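Local coordinates for protein ornithine carbamoyltransferase (Giardia intestinalis, PDB 3GRF) that probably catalyses transfer of the carbamoyl group from carbamoyl phosphate to ornithine, or the reverse reaction in arginine degradation, at residues K160-A165 and G234-Y239; V238-W243 and F279-P284. One frame throughout, in Å; residues are numbered along the deposited sequence.

From the N terminus, the chain first builds the four-stranded sheet of the carbamoyl-phosphate-binding domain; both contacts lie later, in the aspartate/ornithine-binding domain. Contact 1 pairs 160-165 with 234-239. It closes the longer loop, in which the chain runs outward through strands 188-192 and 221-225 before returning to the other side of strand 164-167. Contact 2, between 238-243 and 279-284, closes a shorter loop to the outermost strand, 278-281. The loops follow one another, sharing Val238 and Tyr239, and neither nests in the other. Strand 237-240 is therefore held on both edges, and Val237 CG1 packs on Met280 SD, 3.6 Å away, where the contacts meet.

Contact 1: residues K160-A165 and G234-Y239; sequences KGIKFA and GVDVVY
Ile162 opens the contact by laying its CG2 branch against Val237 CG2, 3.7 Å away, and close to Asp236 CB. A branched apolar chain suits this buried spot beside Val237 and Phe149 of helix 135-151. At Lys163 the backbone is gripped twice by one residue. Its N lies 2.7 Å from Asp236 OD1 in a nearly straight hydrogen bond (168° at the hydrogen) to the anti lone pair, while Asp236 N returns a bond to Lys163 O at 2.8 Å. Aspartate is short enough to reach the neighbouring backbone like this, so its carboxylate takes the N-H of Lys163, next to the Phe164-Val237 bridge. Asp236 OD2 is held in turn by a salt bridge to Arg276 and a hydrogen bond to Ser274. The bent Lys163 chain passes OD1 with its CD and ends at the exposed rim, where NZ makes a weak hydrogen bond to Gly234 O and a water bridges the same two atoms. Phe164 has CG anti to the backbone N (chi1 177°), which carries the ring alongside the next strand: CD1 meets Val237 CG1 at 3.6 Å, and CZ meets Tyr239 CB at 3.5 Å. The two aromatic rings cross with their planes at 51°. Ala165 faces the opposite side of the sheet, its CB 4.0 Å from Val235 CG1 and equally near CG2; a methyl is small enough to pack against both branches. Its backbone completes the parallel ladder, with N bonded to Val237 O and O accepting from Tyr239 N, each at 2.9 Å. These paired strands lie inside the Rossmann-like five-stranded sheet. Strand 188-192 flanks 164-167, strand 278-281 borders 237-240, and helices 135-151 and 173-185 cover the face bearing Phe164, Val237 and Tyr239.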
ATOM      1  N   LYS A 160      -0.040  38.271  12.873  1.00 34.34           N
ATOM      2  CA  LYS A 160       0.447  39.615  12.606  1.00 37.57           C
ATOM      3  C   LYS A 160       1.656  40.021  13.442  1.00 37.67           C
ATOM      4  O   LYS A 160       2.546  40.685  12.920  1.00 40.15           O
ATOM      5  CB  LYS A 160      -0.672  40.631  12.788  1.00 37.32           C
ATOM      6  CG  LYS A 160      -1.940  40.267  12.053  1.00 44.21           C
ATOM      7  CD  LYS A 160      -1.805  40.633  10.620  1.00 33.70           C
ATOM      8  CE  LYS A 160      -2.696  39.777   9.737  1.00 55.68           C
ATOM      9  NZ  LYS A 160      -4.154  39.829  10.082  1.00 59.93           N
ATOM     10  N   GLY A 161       1.675  39.621  14.721  1.00 40.92           N
ATOM     11  CA  GLY A 161       2.715  40.006  15.689  1.00 38.22           C
ATOM     12  C   GLY A 161       3.908  39.067  15.762  1.00 36.37           C
ATOM     13  O   GLY A 161       4.917  39.381  16.395  1.00 33.87           O
ATOM     14  N   ILE A 162       3.795  37.903  15.115  1.00 39.35           N
ATOM     15  CA  ILE A 162       4.848  36.890  15.182  1.00 33.47           C
ATOM     16  C   ILE A 162       5.872  37.235  14.126  1.00 31.01           C
ATOM     17  O   ILE A 162       5.574  37.131  12.933  1.00 29.27           O
ATOM     18  CB  ILE A 162       4.343  35.432  14.931  1.00 34.31           C
ATOM     19  CG1 ILE A 162       3.195  35.082  15.854  1.00 30.93           C
ATOM     20  CG2 ILE A 162       5.460  34.426  15.261  1.00 20.90           C
ATOM     21  CD1 ILE A 162       3.481  35.456  17.297  1.00 40.94           C
ATOM     22  N   LYS A 163       7.054  37.653  14.555  1.00 32.52           N
ATOM     23  CA  LYS A 163       8.151  37.942  13.608  1.00 30.96           C
ATOM     24  C   LYS A 163       8.827  36.611  13.274  1.00 35.43           C
ATOM     25  O   LYS A 163       9.143  35.860  14.179  1.00 34.71           O
ATOM     26  CB  LYS A 163       9.161  38.921  14.209  1.00 37.46           C
ATOM     27  CG  LYS A 163       8.654  40.356  14.476  1.00 42.65           C
ATOM     28  CD  LYS A 163       8.386  40.548  15.970  1.00 55.28           C
ATOM     29  CE  LYS A 163       8.576  41.979  16.406  1.00 41.76           C
ATOM     30  NZ  LYS A 163       9.924  42.070  17.068  1.00 60.81           N
ATOM     31  N   PHE A 164       9.039  36.329  11.980  1.00 35.49           N
ATOM     32  CA  PHE A 164       9.500  35.015  11.523  1.00 25.74           C
ATOM     33  C   PHE A 164      10.887  35.201  10.862  1.00 24.33           C
ATOM     34  O   PHE A 164      11.105  36.167  10.127  1.00 26.78           O
ATOM     35  CB  PHE A 164       8.481  34.409  10.556  1.00 27.34           C
ATOM     36  CG  PHE A 164       8.913  33.068   9.962  1.00 26.21           C
ATOM     37  CD1 PHE A 164       8.510  31.877  10.541  1.00 29.31           C
ATOM     38  CD2 PHE A 164       9.741  33.016   8.828  1.00 23.64           C
ATOM     39  CE1 PHE A 164       8.911  30.659  10.008  1.00 32.93           C
ATOM     40  CE2 PHE A 164      10.127  31.830   8.299  1.00 28.18           C
ATOM     41  CZ  PHE A 164       9.738  30.650   8.884  1.00 27.17           C
ATOM     42  N   ALA A 165      11.842  34.323  11.138  1.00 33.23           N
ATOM     43  CA  ALA A 165      13.088  34.347  10.329  1.00 22.85           C
ATOM     44  C   ALA A 165      13.499  32.978   9.771  1.00 30.58           C
ATOM     45  O   ALA A 165      13.416  31.996  10.491  1.00 32.11           O
ATOM     46  CB  ALA A 165      14.259  34.950  11.139  1.00 26.94           C
ATOM     47  N   GLY A 234      15.326  39.870  17.818  1.00 33.23           N
ATOM     48  CA  GLY A 234      13.932  40.143  18.144  1.00 30.41           C
ATOM     49  C   GLY A 234      12.901  39.154  17.613  1.00 39.99           C
ATOM     50  O   GLY A 234      11.715  39.268  17.922  1.00 41.17           O
ATOM     51  N   VAL A 235      13.316  38.185  16.802  1.00 34.85           N
ATOM     52  CA  VAL A 235      12.336  37.382  16.058  1.00 36.01           C
ATOM     53  C   VAL A 235      11.655  36.354  16.977  1.00 37.13           C
ATOM     54  O   VAL A 235      12.186  36.013  18.031  1.00 35.97           O
ATOM     55  CB  VAL A 235      12.918  36.731  14.755  1.00 40.58           C
ATOM     56  CG1 VAL A 235      13.476  37.796  13.793  1.00 44.51           C
ATOM     57  CG2 VAL A 235      13.970  35.699  15.088  1.00 40.67           C
ATOM     58  N   ASP A 236      10.473  35.883  16.595  1.00 33.12           N
ATOM     59  CA  ASP A 236       9.698  34.966  17.442  1.00 31.87           C
ATOM     60  C   ASP A 236       9.800  33.510  16.985  1.00 32.24           C
ATOM     61  O   ASP A 236       9.440  32.592  17.718  1.00 29.29           O
ATOM     62  CB  ASP A 236       8.232  35.392  17.479  1.00 36.71           C
ATOM     63  CG  ASP A 236       8.049  36.810  17.957  1.00 47.29           C
ATOM     64  OD1 ASP A 236       7.586  37.645  17.156  1.00 44.28           O
ATOM     65  OD2 ASP A 236       8.362  37.083  19.132  1.00 39.29           O
ATOM     66  N   VAL A 237      10.262  33.303  15.752  1.00 27.05           N
ATOM     67  CA  VAL A 237      10.400  31.968  15.165  1.00 35.89           C
ATOM     68  C   VAL A 237      11.713  32.008  14.417  1.00 24.65           C
ATOM     69  O   VAL A 237      11.954  32.954  13.659  1.00 29.89           O
ATOM     70  CB  VAL A 237       9.309  31.610  14.121  1.00 32.84           C
ATOM     71  CG1 VAL A 237       9.546  30.149  13.572  1.00 24.69           C
ATOM     72  CG2 VAL A 237       7.914  31.760  14.727  1.00 24.84           C
ATOM     73  N   VAL A 238      12.540  30.989  14.643  1.00 27.34           N
ATOM     74  CA  VAL A 238      13.719  30.794  13.819  1.00 26.68           C
ATOM     75  C   VAL A 238      13.664  29.438  13.126  1.00 30.25           C
ATOM     76  O   VAL A 238      13.633  28.385  13.764  1.00 31.02           O
ATOM     77  CB  VAL A 238      15.007  30.875  14.636  1.00 30.75           C
ATOM     78  CG1 VAL A 238      16.249  30.659  13.707  1.00 28.77           C
ATOM     79  CG2 VAL A 238      15.097  32.217  15.376  1.00 26.89           C
ATOM     80  N   TYR A 239      13.702  29.456  11.802  1.00 28.87           N
ATOM     81  CA  TYR A 239      13.390  28.255  11.077  1.00 26.41           C
ATOM     82  C   TYR A 239      14.596  28.043  10.201  1.00 30.98           C
ATOM     83  O   TYR A 239      15.135  28.999   9.660  1.00 25.59           O
ATOM     84  CB  TYR A 239      12.108  28.515  10.274  1.00 26.34           C
ATOM     85  CG  TYR A 239      11.438  27.347   9.580  1.00 25.23           C
ATOM     86  CD1 TYR A 239      12.102  26.580   8.624  1.00 22.51           C
ATOM     87  CD2 TYR A 239      10.132  27.070   9.828  1.00 23.52           C
ATOM     88  CE1 TYR A 239      11.471  25.551   7.954  1.00 26.32           C
ATOM     89  CE2 TYR A 239       9.485  26.084   9.164  1.00 19.04           C
ATOM     90  CZ  TYR A 239      10.167  25.299   8.251  1.00 28.49           C
ATOM     91  OH  TYR A 239       9.502  24.310   7.601  1.00 24.49           O
TER
HETATM   92  O   HOH W   1      10.656  40.857  19.738  1.00 48.44           O

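Contact 2: residues V238-W243 and F279-P284; sequences VYTDSW and FMNCLP
Tyr239 lies along the 279-284 backbone, meeting Met280 at its root and Cys282 at its tip. CB comes within 4.0 Å of Met280 O. Further out, CD2 presses on Met280 CB at 3.4 Å; SD stands 5.3 Å from the Tyr239 ring centroid, oblique to it, in a Met-aromatic contact, while Met280 C lies over one ring face, toward the rim. CE1 and CZ then come near Cys282 N, which is buried without a partner. At the far end OH reaches Cys282 CB at 3.2 Å and makes its hydrogen bond to Asp141 of helix 135-151. A tyrosine fits because its ring spans buried apolar packing and its hydroxyl finds a polar partner beyond. The parallel ladder continues: Val238 O accepts from Met280 N at 2.9 Å, and Thr240 N gives a bond to Met280 O at 3.1 Å. This joins strand 237-240 of the Rossmann-like sheet to strand 278-281, outermost on that side within this chain. The following loops carry Asp241 and the Cys-Leu-Pro turn, which in related ornithine carbamoyltransferases line the substrate site, and probably do so here. On the opposite face the Thr240 CG2 methyl meets the edge of the Phe279 ring, 3.7 Å from CE1. Cys282 SG sits between its own N and carbonyl carbon (chi1 54°), turned to Asp241 CB. Beyond, the peptide before Pro284 is cis, and a water links Ser242 N with Pro284 O, from which it lies 2.7 Å.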
ATOM      1  N   VAL A 238      12.540  30.989  14.643  1.00 27.34           N
ATOM      2  CA  VAL A 238      13.719  30.794  13.819  1.00 26.68           C
ATOM      3  C   VAL A 238      13.664  29.438  13.126  1.00 30.25           C
ATOM      4  O   VAL A 238      13.633  28.385  13.764  1.00 31.02           O
ATOM      5  CB  VAL A 238      15.007  30.875  14.636  1.00 30.75           C
ATOM      6  CG1 VAL A 238      16.249  30.659  13.707  1.00 28.77           C
ATOM      7  CG2 VAL A 238      15.097  32.217  15.376  1.00 26.89           C
ATOM      8  N   TYR A 239      13.702  29.456  11.802  1.00 28.87           N
ATOM      9  CA  TYR A 239      13.390  28.255  11.077  1.00 26.41           C
ATOM     10  C   TYR A 239      14.596  28.043  10.201  1.00 30.98           C
ATOM     11  O   TYR A 239      15.135  28.999   9.660  1.00 25.59           O
ATOM     12  CB  TYR A 239      12.108  28.515  10.274  1.00 26.34           C
ATOM     13  CG  TYR A 239      11.438  27.347   9.580  1.00 25.23           C
ATOM     14  CD1 TYR A 239      12.102  26.580   8.624  1.00 22.51           C
ATOM     15  CD2 TYR A 239      10.132  27.070   9.828  1.00 23.52           C
ATOM     16  CE1 TYR A 239      11.471  25.551   7.954  1.00 26.32           C
ATOM     17  CE2 TYR A 239       9.485  26.084   9.164  1.00 19.04           C
ATOM     18  CZ  TYR A 239      10.167  25.299   8.251  1.00 28.49           C
ATOM     19  OH  TYR A 239       9.502  24.310   7.601  1.00 24.49           O
ATOM     20  N   THR A 240      15.046  26.797  10.113  1.00 31.81           N
ATOM     21  CA  THR A 240      16.110  26.445   9.179  1.00 31.93           C
ATOM     22  C   THR A 240      15.859  25.085   8.570  1.00 29.88           C
ATOM     23  O   THR A 240      14.939  24.371   8.978  1.00 19.22           O
ATOM     24  CB  THR A 240      17.500  26.538   9.841  1.00 26.21           C
ATOM     25  OG1 THR A 240      18.504  26.434   8.819  1.00 35.42           O
ATOM     26  CG2 THR A 240      17.680  25.482  10.909  1.00 16.53           C
ATOM     27  N   ASP A 241      16.611  24.734   7.533  1.00 27.39           N
ATOM     28  CA  ASP A 241      16.458  23.379   7.014  1.00 28.97           C
ATOM     29  C   ASP A 241      17.706  22.928   6.288  1.00 35.93           C
ATOM     30  O   ASP A 241      18.660  23.684   6.203  1.00 26.30           O
ATOM     31  CB  ASP A 241      15.123  23.203   6.214  1.00 37.44           C
ATOM     32  CG  ASP A 241      15.225  23.557   4.721  1.00 41.53           C
ATOM     33  OD1 ASP A 241      14.558  22.881   3.924  1.00 50.22           O
ATOM     34  OD2 ASP A 241      15.931  24.497   4.338  1.00 45.33           O
ATOM     35  N   SER A 242      17.678  21.690   5.817  1.00 34.76           N
ATOM     36  CA  SER A 242      18.828  20.958   5.374  1.00 34.95           C
ATOM     37  C   SER A 242      19.658  21.767   4.395  1.00 36.25           C
ATOM     38  O   SER A 242      19.135  22.310   3.429  1.00 39.80           O
ATOM     39  CB  SER A 242      18.355  19.646   4.750  1.00 37.00           C
ATOM     40  OG  SER A 242      19.365  19.094   3.929  1.00 37.52           O
ATOM     41  N   TRP A 243      20.956  21.848   4.670  1.00 40.41           N
ATOM     42  CA  TRP A 243      21.957  22.365   3.745  1.00 43.72           C
ATOM     43  C   TRP A 243      22.273  21.445   2.551  1.00 46.68           C
ATOM     44  O   TRP A 243      22.849  21.914   1.565  1.00 49.82           O
ATOM     45  CB  TRP A 243      23.251  22.609   4.504  1.00 45.97           C
ATOM     46  CG  TRP A 243      23.231  23.787   5.425  1.00 40.53           C
ATOM     47  CD1 TRP A 243      22.220  24.697   5.595  1.00 46.83           C
ATOM     48  CD2 TRP A 243      24.284  24.189   6.283  1.00 38.24           C
ATOM     49  NE1 TRP A 243      22.589  25.645   6.516  1.00 46.26           N
ATOM     50  CE2 TRP A 243      23.854  25.357   6.956  1.00 42.72           C
ATOM     51  CE3 TRP A 243      25.564  23.678   6.558  1.00 39.33           C
ATOM     52  CZ2 TRP A 243      24.663  26.026   7.890  1.00 46.22           C
ATOM     53  CZ3 TRP A 243      26.366  24.341   7.494  1.00 49.23           C
ATOM     54  CH2 TRP A 243      25.909  25.499   8.147  1.00 43.76           C
ATOM     55  N   PHE A 279      11.975  27.461  17.868  1.00 28.90           N
ATOM     56  CA  PHE A 279      12.863  27.028  16.782  1.00 21.90           C
ATOM     57  C   PHE A 279      12.141  25.886  15.976  1.00 30.34           C
ATOM     58  O   PHE A 279      11.547  24.969  16.569  1.00 24.23           O
ATOM     59  CB  PHE A 279      14.206  26.538  17.353  1.00 25.53           C
ATOM     60  CG  PHE A 279      15.006  25.820  16.362  1.00 25.90           C
ATOM     61  CD1 PHE A 279      15.767  26.551  15.429  1.00 19.01           C
ATOM     62  CD2 PHE A 279      14.943  24.433  16.274  1.00 29.64           C
ATOM     63  CE1 PHE A 279      16.475  25.874  14.411  1.00 33.63           C
ATOM     64  CE2 PHE A 279      15.660  23.732  15.263  1.00 33.48           C
ATOM     65  CZ  PHE A 279      16.406  24.454  14.335  1.00 27.97           C
ATOM     66  N   MET A 280      12.170  25.982  14.635  1.00 22.63           N
ATOM     67  CA  MET A 280      11.521  25.056  13.721  1.00 24.38           C
ATOM     68  C   MET A 280      12.513  24.567  12.660  1.00 29.60           C
ATOM     69  O   MET A 280      13.434  25.304  12.321  1.00 31.01           O
ATOM     70  CB  MET A 280      10.391  25.795  13.019  1.00 23.57           C
ATOM     71  CG  MET A 280       9.331  26.227  13.988  1.00 27.59           C
ATOM     72  SD  MET A 280       7.857  26.962  13.228  1.00 29.81           S
ATOM     73  CE  MET A 280       6.928  25.537  12.654  1.00 24.47           C
ATOM     74  N   ASN A 281      12.310  23.352  12.145  1.00 26.63           N
ATOM     75  CA  ASN A 281      13.093  22.767  11.013  1.00 27.02           C
ATOM     76  C   ASN A 281      12.176  21.663  10.465  1.00 34.59           C
ATOM     77  O   ASN A 281      11.740  20.740  11.216  1.00 26.66           O
ATOM     78  CB  ASN A 281      14.451  22.196  11.553  1.00 24.36           C
ATOM     79  CG  ASN A 281      15.348  21.520  10.477  1.00 39.52           C
ATOM     80  OD1 ASN A 281      16.559  21.470  10.633  1.00 38.96           O
ATOM     81  ND2 ASN A 281      14.760  21.002   9.416  1.00 28.44           N
ATOM     82  N   CYS A 282      11.836  21.744   9.178  1.00 29.11           N
ATOM     83  CA  CYS A 282      10.874  20.810   8.599  1.00 32.39           C
ATOM     84  C   CYS A 282      11.389  19.367   8.565  1.00 33.23           C
ATOM     85  O   CYS A 282      10.601  18.437   8.373  1.00 30.54           O
ATOM     86  CB  CYS A 282      10.450  21.298   7.215  1.00 29.17           C
ATOM     87  SG  CYS A 282      11.820  21.624   6.063  1.00 33.50           S
ATOM     88  N   LEU A 283      12.698  19.187   8.760  1.00 26.14           N
ATOM     89  CA  LEU A 283      13.369  17.858   8.733  1.00 37.52           C
ATOM     90  C   LEU A 283      13.597  17.321   7.306  1.00 41.45           C
ATOM     91  O   LEU A 283      12.956  17.773   6.376  1.00 39.61           O
ATOM     92  CB  LEU A 283      12.666  16.808   9.621  1.00 37.53           C
ATOM     93  CG  LEU A 283      12.463  17.139  11.112  1.00 40.81           C
ATOM     94  CD1 LEU A 283      11.640  16.070  11.858  1.00 32.11           C
ATOM     95  CD2 LEU A 283      13.809  17.417  11.812  1.00 36.91           C
ATOM     96  N   PRO A 284      14.545  16.381   7.121  1.00 44.29           N
ATOM     97  CA  PRO A 284      15.516  15.792   8.057  1.00 48.47           C
ATOM     98  C   PRO A 284      16.505  16.809   8.648  1.00 45.87           C
ATOM     99  O   PRO A 284      17.005  17.694   7.928  1.00 40.21           O
ATOM    100  CB  PRO A 284      16.257  14.773   7.186  1.00 48.83           C
ATOM    101  CG  PRO A 284      16.092  15.289   5.808  1.00 52.10           C
ATOM    102  CD  PRO A 284      14.698  15.805   5.774  1.00 49.71           C
TER
HETATM  103  O   HOH W   2      15.592  19.745   6.888  1.00 43.23           O